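Local coordinates for protein tyrocidine synthase 3 (Brevibacillus parabrevis, PDB 4MRT) that takes part in the nonribosomal synthesis of tyrocidine, its peptidyl carrier domain probably carrying amino acids and peptides as thioesters on a phosphopantetheine arm, at residues Leu64-Leu67 / Phe68-Thr72; Ala51-Val54 / His55-Tyr58; Glu15-Leu18 / Ala19-Glu23. The protein carries 1 engineered substitution. All coordinates share one frame; numbering follows the deposited sequence.

Interaction 1 (Leu64-Leu67 / Phe68-Thr72); sequences LKVL and FAQPT. With COA (coenzyme A), chain D.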
loop_
_atom_site.group_PDB
_atom_site.type_symbol
_atom_site.label_atom_id
_atom_site.label_comp_id
_atom_site.label_asym_id
_atom_site.label_seq_id
_atom_site.Cartn_x
_atom_site.Cartn_y
_atom_site.Cartn_z
ATOM N N LEU A 64 10.074 4.541 9.604
ATOM C CA LEU A 64 9.342 3.547 8.854
ATOM C C LEU A 64 10.220 2.821 7.867
ATOM O O LEU A 64 10.047 1.619 7.666
ATOM C CB LEU A 64 8.128 4.157 8.181
ATOM C CG LEU A 64 6.868 4.209 9.053
ATOM C CD1 LEU A 64 6.485 2.828 9.557
ATOM C CD2 LEU A 64 6.991 5.166 10.226
ATOM N N LYS A 65 11.165 3.541 7.268
ATOM C CA LYS A 65 12.077 2.964 6.292
ATOM C C LYS A 65 12.888 1.817 6.900
ATOM O O LYS A 65 13.214 0.862 6.215
ATOM C CB LYS A 65 13.010 4.036 5.684
ATOM C CG LYS A 65 14.164 4.480 6.577
ATOM C CD LYS A 65 14.735 5.842 6.195
ATOM C CE LYS A 65 15.155 5.884 4.734
ATOM N NZ LYS A 65 16.138 6.976 4.454
ATOM N N VAL A 66 13.193 1.909 8.193
ATOM C CA VAL A 66 13.866 0.824 8.903
ATOM C C VAL A 66 12.998 -0.428 9.018
ATOM O O VAL A 66 13.475 -1.542 8.775
ATOM C CB VAL A 66 14.335 1.292 10.294
ATOM C CG1 VAL A 66 14.793 0.104 11.141
ATOM C CG2 VAL A 66 15.452 2.314 10.126
ATOM N N LEU A 67 11.724 -0.264 9.370
ATOM C CA LEU A 67 10.810 -1.399 9.432
ATOM C C LEU A 67 10.671 -2.083 8.070
ATOM O O LEU A 67 10.685 -3.309 7.962
ATOM C CB LEU A 67 9.458 -0.934 9.970
ATOM C CG LEU A 67 8.335 -1.957 10.134
ATOM C CD1 LEU A 67 8.806 -3.310 10.651
ATOM C CD2 LEU A 67 7.299 -1.367 11.074
ATOM N N PHE A 68 10.579 -1.287 7.009
ATOM C CA PHE A 68 10.477 -1.850 5.652
ATOM C C PHE A 68 11.754 -2.537 5.175
ATOM O O PHE A 68 11.705 -3.520 4.436
ATOM C CB PHE A 68 10.077 -0.743 4.676
ATOM C CG PHE A 68 8.616 -0.505 4.636
ATOM C CD1 PHE A 68 7.810 -1.245 3.776
ATOM C CD2 PHE A 68 8.032 0.437 5.454
ATOM C CE1 PHE A 68 6.456 -1.028 3.737
ATOM C CE2 PHE A 68 6.669 0.647 5.420
ATOM C CZ PHE A 68 5.880 -0.077 4.565
ATOM N N ALA A 69 12.899 -1.987 5.581
ATOM C CA ALA A 69 14.204 -2.478 5.161
ATOM C C ALA A 69 14.565 -3.830 5.791
ATOM O O ALA A 69 15.177 -4.661 5.144
ATOM C CB ALA A 69 15.261 -1.445 5.508
ATOM N N GLN A 70 14.176 -4.027 7.054
ATOM C CA GLN A 70 14.496 -5.221 7.815
ATOM C C GLN A 70 13.251 -5.603 8.687
ATOM O O GLN A 70 13.236 -5.381 9.886
ATOM C CB GLN A 70 15.759 -4.973 8.653
ATOM C CG GLN A 70 15.624 -3.881 9.699
ATOM C CD GLN A 70 16.955 -3.320 10.192
ATOM O OE1 GLN A 70 17.914 -3.206 9.437
ATOM N NE2 GLN A 70 16.992 -2.910 11.464
ATOM N N PRO A 71 12.200 -6.155 8.048
ATOM C CA PRO A 71 10.855 -6.361 8.606
ATOM C C PRO A 71 10.716 -7.637 9.424
ATOM O O PRO A 71 9.808 -8.448 9.163
ATOM C CB PRO A 71 9.986 -6.471 7.361
ATOM C CG PRO A 71 10.870 -7.162 6.400
ATOM C CD PRO A 71 12.268 -6.650 6.664
ATOM N N THR A 72 11.629 -7.819 10.371
ATOM C CA THR A 72 11.604 -8.955 11.295
ATOM C C THR A 72 11.778 -8.409 12.701
ATOM O O THR A 72 12.385 -7.346 12.923
ATOM C CB THR A 72 12.716 -10.007 11.009
ATOM O OG1 THR A 72 14.002 -9.385 11.098
ATOM C CG2 THR A 72 12.565 -10.663 9.639
HETATM N N1A COA D . 6.294 3.205 -4.409
HETATM C C2A COA D . 5.169 2.962 -5.109
HETATM N N3A COA D . 4.541 1.788 -5.133
HETATM C C4A COA D . 5.051 0.738 -4.442
HETATM C C5A COA D . 6.283 0.908 -3.666
HETATM C C6A COA D . 6.899 2.236 -3.682
HETATM N N6A COA D . 8.031 2.451 -2.985
HETATM N N7A COA D . 6.562 -0.273 -3.079
HETATM C C8A COA D . 5.601 -1.140 -3.469
HETATM N N9A COA D . 4.713 -0.531 -4.292
HETATM C C1B COA D . 3.493 -1.132 -4.882
HETATM C C2B COA D . 3.646 -2.599 -5.236
HETATM O O2B COA D . 3.024 -2.812 -6.520
HETATM C C3B COA D . 2.823 -3.284 -4.153
HETATM O O3B COA D . 2.232 -4.503 -4.580
HETATM P P3B COA D . 2.735 -5.960 -4.083
HETATM O O7A COA D . 1.536 -6.852 -4.185
HETATM O O8A COA D . 3.813 -6.374 -5.049
HETATM O O9A COA D . 3.252 -5.729 -2.700
HETATM C C4B COA D . 1.726 -2.266 -3.945
HETATM O O4B COA D . 2.403 -1.035 -3.936
HETATM C C5B COA D . 0.917 -2.422 -2.682
HETATM O O5B COA D . 0.241 -1.190 -2.443
HETATM P P1A COA D . -0.652 -1.084 -1.113
HETATM O O1A COA D . -1.655 -2.199 -1.121
HETATM O O2A COA D . -1.186 0.326 -1.055
HETATM O O3A COA D . 0.416 -1.417 0.018
HETATM P P2A COA D . 0.554 -0.593 1.391
HETATM O O4A COA D . -0.672 0.249 1.717
HETATM O O5A COA D . 0.997 -1.601 2.464
HETATM O O6A COA D . 1.838 0.388 1.198
HETATM C CBP COA D . 3.534 1.763 0.067
HETATM C CCP COA D . 2.562 0.576 -0.011
HETATM C CDP COA D . 3.365 2.878 1.089
HETATM C CEP COA D . 4.522 1.925 -1.060
HETATM C CAP COA D . 4.576 1.005 1.014
HETATM O OAP COA D . 4.915 -0.313 0.548
HETATM C C9P COA D . 5.932 1.690 1.261
HETATM O O9P COA D . 6.032 2.706 1.949
HETATM N N8P COA D . 7.018 1.154 0.694
HETATM C C7P COA D . 8.335 1.781 0.789
HETATM C C6P COA D . 9.151 1.283 1.971
HETATM C C5P COA D . 10.562 1.863 1.939
HETATM O O5P COA D . 10.684 3.040 2.224
HETATM N N4P COA D . 11.602 1.052 1.626
HETATM C C3P COA D . 12.999 1.510 1.542
HETATM C C2P COA D . 13.954 0.871 2.560
HETATM S S1P COA D . 15.597 1.678 2.557
#
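F68 reaches back one helical turn to L64: F68 N bonds to L64 O at 3.0 Å. That oxygen also lies in the plane of the F68 ring, at the edge, 3.2 Å from F68 CD2. With CG anti to the carbonyl carbon (chi1 -84°), the ring turns one face to the pantetheine arm of coenzyme A, whose C6P lies 3.3 Å from F68 CG, toward the rim. F38 stacks on the same phenyl group. Cut back to an alanine, this position would probably lose both the aromatic face under C6P and the stack with F38, leaving that part of the arm freer to shift. Next, A69 N bonds to K65 O at 2.9 Å, and both K65 O and A69 CB border C2P, near the thiol end. Q70 leaves the helical conformation while its N still bonds to V66 O; its side chain, extended beyond CG, runs alongside V66, Q70 NE2 3.7 Å from V66 CG1. P71 then centres an inverse gamma turn, P71 CA 3.1 Å from L67 O. T72 is the N-cap of helix 73-81. K65, F68 and A69 thus line the coenzyme A pocket, to which another protein chain also contributes hydrogen bonds, consistent with a carrier domain's phosphopantetheine site.

Interaction 2 (Ala51-Val54 / His55-Tyr58); sequences AAQV and HREY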
loop_
_atom_site.group_PDB
_atom_site.type_symbol
_atom_site.label_atom_id
_atom_site.label_comp_id
_atom_site.label_asym_id
_atom_site.label_seq_id
_atom_site.Cartn_x
_atom_site.Cartn_y
_atom_site.Cartn_z
ATOM N N ALA A 51 5.052 1.266 14.741
ATOM C CA ALA A 51 5.987 2.329 15.110
ATOM C C ALA A 51 5.471 3.216 16.259
ATOM O O ALA A 51 6.236 3.617 17.146
ATOM C CB ALA A 51 6.314 3.181 13.888
ATOM N N ALA A 52 4.177 3.517 16.255
ATOM C CA ALA A 52 3.573 4.245 17.381
ATOM C C ALA A 52 3.732 3.494 18.733
ATOM O O ALA A 52 4.057 4.102 19.762
ATOM C CB ALA A 52 2.111 4.537 17.104
ATOM N N GLN A 53 3.519 2.186 18.722
ATOM C CA GLN A 53 3.579 1.403 19.956
ATOM C C GLN A 53 5.014 1.152 20.419
ATOM O O GLN A 53 5.243 0.956 21.613
ATOM C CB GLN A 53 2.831 0.082 19.810
ATOM C CG GLN A 53 1.510 0.266 19.104
ATOM C CD GLN A 53 0.430 -0.684 19.528
ATOM O OE1 GLN A 53 -0.745 -0.457 19.238
ATOM N NE2 GLN A 53 0.806 -1.754 20.204
ATOM N N VAL A 54 5.972 1.150 19.491
ATOM C CA VAL A 54 7.388 1.072 19.871
ATOM C C VAL A 54 7.812 2.362 20.578
ATOM O O VAL A 54 8.556 2.314 21.544
ATOM C CB VAL A 54 8.302 0.790 18.658
ATOM C CG1 VAL A 54 9.764 1.137 18.947
ATOM C CG2 VAL A 54 8.183 -0.659 18.237
ATOM N N HIS A 55 7.333 3.509 20.104
ATOM C CA HIS A 55 7.630 4.773 20.770
ATOM C C HIS A 55 6.983 4.853 22.148
ATOM O O HIS A 55 7.591 5.353 23.078
ATOM C CB HIS A 55 7.178 5.974 19.944
ATOM C CG HIS A 55 7.705 7.279 20.459
ATOM N ND1 HIS A 55 6.985 8.091 21.308
ATOM C CD2 HIS A 55 8.893 7.900 20.265
ATOM C CE1 HIS A 55 7.700 9.162 21.599
ATOM N NE2 HIS A 55 8.863 9.070 20.979
ATOM N N ARG A 56 5.752 4.372 22.262
ATOM C CA ARG A 56 5.046 4.334 23.539
ATOM C C ARG A 56 5.713 3.391 24.547
ATOM O O ARG A 56 5.745 3.669 25.747
ATOM C CB ARG A 56 3.589 3.923 23.315
ATOM C CG ARG A 56 2.840 3.524 24.580
ATOM C CD ARG A 56 1.333 3.432 24.365
ATOM N NE ARG A 56 0.991 3.021 22.999
ATOM C CZ ARG A 56 0.207 3.702 22.159
ATOM N NH1 ARG A 56 -0.380 4.843 22.526
ATOM N NH2 ARG A 56 -0.012 3.222 20.936
ATOM N N GLU A 57 6.238 2.276 24.058
ATOM C CA GLU A 57 6.870 1.297 24.916
ATOM C C GLU A 57 8.294 1.697 25.292
ATOM O O GLU A 57 8.662 1.621 26.452
ATOM C CB GLU A 57 6.867 -0.079 24.253
ATOM C CG GLU A 57 7.349 -1.212 25.149
ATOM C CD GLU A 57 6.470 -1.419 26.373
ATOM O OE1 GLU A 57 5.247 -1.625 26.200
ATOM O OE2 GLU A 57 7.005 -1.393 27.507
ATOM N N TYR A 58 9.088 2.128 24.321
ATOM C CA TYR A 58 10.515 2.291 24.530
ATOM C C TYR A 58 11.038 3.706 24.325
ATOM O O TYR A 58 12.241 3.905 24.340
ATOM C CB TYR A 58 11.281 1.387 23.570
ATOM C CG TYR A 58 11.059 -0.088 23.746
ATOM C CD1 TYR A 58 11.756 -0.816 24.716
ATOM C CD2 TYR A 58 10.185 -0.768 22.919
ATOM C CE1 TYR A 58 11.561 -2.187 24.859
ATOM C CE2 TYR A 58 9.986 -2.123 23.051
ATOM C CZ TYR A 58 10.670 -2.837 24.016
ATOM O OH TYR A 58 10.440 -4.196 24.107
#
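R56 folds back alongside Q53, both side chains pointing the same way. The arginine chain leaves extended, with CG anti to the backbone N, and then bends at chi3 (31°). This brings its head round until Q53 CG sits at the guanidinium edge, in plane, 3.8 Å from R56 NH2. The Q53 amide plane stands almost perpendicular to the guanidinium, 83° apart. One turn of backbone bonds underlies this, with R56 N to A52 O at 3.0 Å and E57 N to Q53 O also at 3.0 Å. At the helix end, Y58 N bonds to V54 O at 2.8 Å. With CG beside the backbone N (chi1 -63°) the Y58 ring swings back over the turn, and V54 O lies near its plane at the edge, 3.7 Å from Y58 CD2. V54 CG1 approaches Y58 CD2 only loosely, at 4.4 Å. E57, with CG anti to its N, lays that methylene over one face of the Y58 ring, toward the rim, 3.5 Å above its plane. The chemistry is therefore divided: backbone bonding plus a loose apolar approach between V54 and Y58, and an R56 charge that Q53 borders through its methylene but that finds its mate elsewhere, NH1 forming a salt bridge with an acidic side chain of another protein chain in the assembly.

Interaction 3 (Glu15-Leu18 / Ala19-Glu23); sequences ESKL and AEIWE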
loop_
_atom_site.group_PDB
_atom_site.type_symbol
_atom_site.label_atom_id
_atom_site.label_comp_id
_atom_site.label_asym_id
_atom_site.label_seq_id
_atom_site.Cartn_x
_atom_site.Cartn_y
_atom_site.Cartn_z
ATOM N N GLU A 15 12.353 -8.889 22.075
ATOM C CA GLU A 15 11.755 -9.674 21.013
ATOM C C GLU A 15 10.337 -10.104 21.393
ATOM O O GLU A 15 9.419 -9.984 20.575
ATOM C CB GLU A 15 12.618 -10.881 20.678
ATOM C CG GLU A 15 13.940 -10.481 20.039
ATOM C CD GLU A 15 14.901 -11.625 19.878
ATOM O OE1 GLU A 15 14.687 -12.685 20.512
ATOM O OE2 GLU A 15 15.877 -11.454 19.116
ATOM N N SER A 16 10.145 -10.566 22.635
ATOM C CA SER A 16 8.839 -11.085 23.030
ATOM C C SER A 16 7.804 -9.970 23.049
ATOM O O SER A 16 6.694 -10.174 22.586
ATOM C CB SER A 16 8.888 -11.841 24.374
ATOM O OG SER A 16 9.924 -11.339 25.194
ATOM N N LYS A 17 8.192 -8.797 23.537
ATOM C CA LYS A 17 7.313 -7.649 23.599
ATOM C C LYS A 17 6.920 -7.162 22.196
ATOM O O LYS A 17 5.745 -6.941 21.912
ATOM C CB LYS A 17 7.998 -6.523 24.387
ATOM C CG LYS A 17 7.161 -5.282 24.596
ATOM C CD LYS A 17 5.790 -5.656 25.143
ATOM C CE LYS A 17 5.241 -4.625 26.117
ATOM N NZ LYS A 17 4.584 -5.297 27.277
ATOM N N LEU A 18 7.910 -7.031 21.321
ATOM C CA LEU A 18 7.666 -6.697 19.932
ATOM C C LEU A 18 6.763 -7.718 19.254
ATOM O O LEU A 18 5.932 -7.360 18.412
ATOM C CB LEU A 18 8.993 -6.595 19.177
ATOM C CG LEU A 18 9.814 -5.357 19.515
ATOM C CD1 LEU A 18 11.129 -5.352 18.745
ATOM C CD2 LEU A 18 9.013 -4.089 19.251
ATOM N N ALA A 19 6.933 -8.990 19.617
ATOM C CA ALA A 19 6.047 -10.040 19.118
ATOM C C ALA A 19 4.642 -9.784 19.605
ATOM O O ALA A 19 3.693 -9.970 18.849
ATOM C CB ALA A 19 6.520 -11.420 19.540
ATOM N N GLU A 20 4.508 -9.321 20.851
ATOM C CA GLU A 20 3.183 -9.092 21.437
ATOM C C GLU A 20 2.549 -7.891 20.755
ATOM O O GLU A 20 1.357 -7.884 20.440
ATOM C CB GLU A 20 3.232 -8.864 22.961
ATOM C CG GLU A 20 3.934 -9.917 23.838
ATOM C CD GLU A 20 3.902 -11.363 23.330
ATOM O OE1 GLU A 20 2.834 -11.831 22.868
ATOM O OE2 GLU A 20 4.950 -12.061 23.435
ATOM N N ILE A 21 3.357 -6.872 20.525
ATOM C CA ILE A 21 2.904 -5.719 19.771
ATOM C C ILE A 21 2.428 -6.115 18.352
ATOM O O ILE A 21 1.346 -5.715 17.915
ATOM C CB ILE A 21 4.008 -4.651 19.689
ATOM C CG1 ILE A 21 4.204 -4.016 21.067
ATOM C CG2 ILE A 21 3.641 -3.596 18.661
ATOM C CD1 ILE A 21 5.449 -3.162 21.219
ATOM N N TRP A 22 3.228 -6.905 17.655
ATOM C CA TRP A 22 2.909 -7.316 16.284
ATOM C C TRP A 22 1.642 -8.182 16.249
ATOM O O TRP A 22 0.788 -8.021 15.375
ATOM C CB TRP A 22 4.055 -8.126 15.686
ATOM C CG TRP A 22 5.192 -7.341 15.134
ATOM C CD1 TRP A 22 5.651 -6.129 15.558
ATOM C CD2 TRP A 22 6.056 -7.750 14.064
ATOM N NE1 TRP A 22 6.732 -5.743 14.794
ATOM C CE2 TRP A 22 7.001 -6.719 13.873
ATOM C CE3 TRP A 22 6.115 -8.886 13.240
ATOM C CZ2 TRP A 22 8.003 -6.794 12.889
ATOM C CZ3 TRP A 22 7.116 -8.955 12.273
ATOM C CH2 TRP A 22 8.032 -7.918 12.108
ATOM N N GLU A 23 1.542 -9.109 17.200
ATOM C CA GLU A 23 0.386 -10.009 17.311
ATOM C C GLU A 23 -0.909 -9.235 17.509
ATOM O O GLU A 23 -1.933 -9.541 16.910
ATOM C CB GLU A 23 0.599 -11.005 18.467
ATOM C CG GLU A 23 1.632 -12.064 18.129
ATOM C CD GLU A 23 2.044 -12.926 19.313
ATOM O OE1 GLU A 23 2.848 -13.858 19.095
ATOM O OE2 GLU A 23 1.570 -12.669 20.443
#
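L18 meets both I21 and W22 one turn further on. Toward I21 the contact is purely apolar: the two side chains cross obliquely, L18 CD2 4.2 Å from I21 CD1. Toward W22 it is the L18 carbonyl that matters, because its oxygen accepts the W22 backbone N at 2.8 Å and also lies 3.1 Å from CD1 of the W22 indole. The W22 side chain reaches that oxygen because CG stands beside its own backbone N (chi1 -82°). Its NE1 is buried, with no hydrogen-bond partner in the model.

The i to i+4 backbone bonds of the helix run alongside. A19 N bonds to E15 O at 2.8 Å, and I21 N to K17 O at the same length. E20 N bonds to S16 O, with only a weak second bond to K17 O. The E20 carboxylate curls back over this turn, but E20 OE2 stands only 2.7 Å from S16 O, both acceptors, so the carboxylate placement is doubtful.

Further out, the polar ends of the first turn are held by the preceding residues: E15 OE1 bonds to T11 OG1, and S16 OG to N12 O. F37 meets the W22 indole edge-to-face. Helix 13-26 thus lies against two others: L18, I21 and W22 touch V54, Q53 and V50 on helix 44-58, while E15 and L18 meet A77, and A19 and W22 meet I73, on helix 73-81.

From the N terminus, interaction 3 comes first on helix 13-26, interaction 2 follows on helix 44-58, and interaction 1 spans helix 64-69 and the turn into helix 73-81. Each lies within one continuous stretch, so none closes a long loop and none nests in or crosses another; they stand in series. What joins them is packing in space. Interactions 3 and 2 meet where V54 CG2 comes 3.7 Å from L18 CD2, and Y58 OH lies against K17. Interaction 1 reaches interaction 3 through P71 and T72 at W22 CH2, and interaction 2 through L64 against A51. The helix that carries the coenzyme A contacts thus packs on the other two.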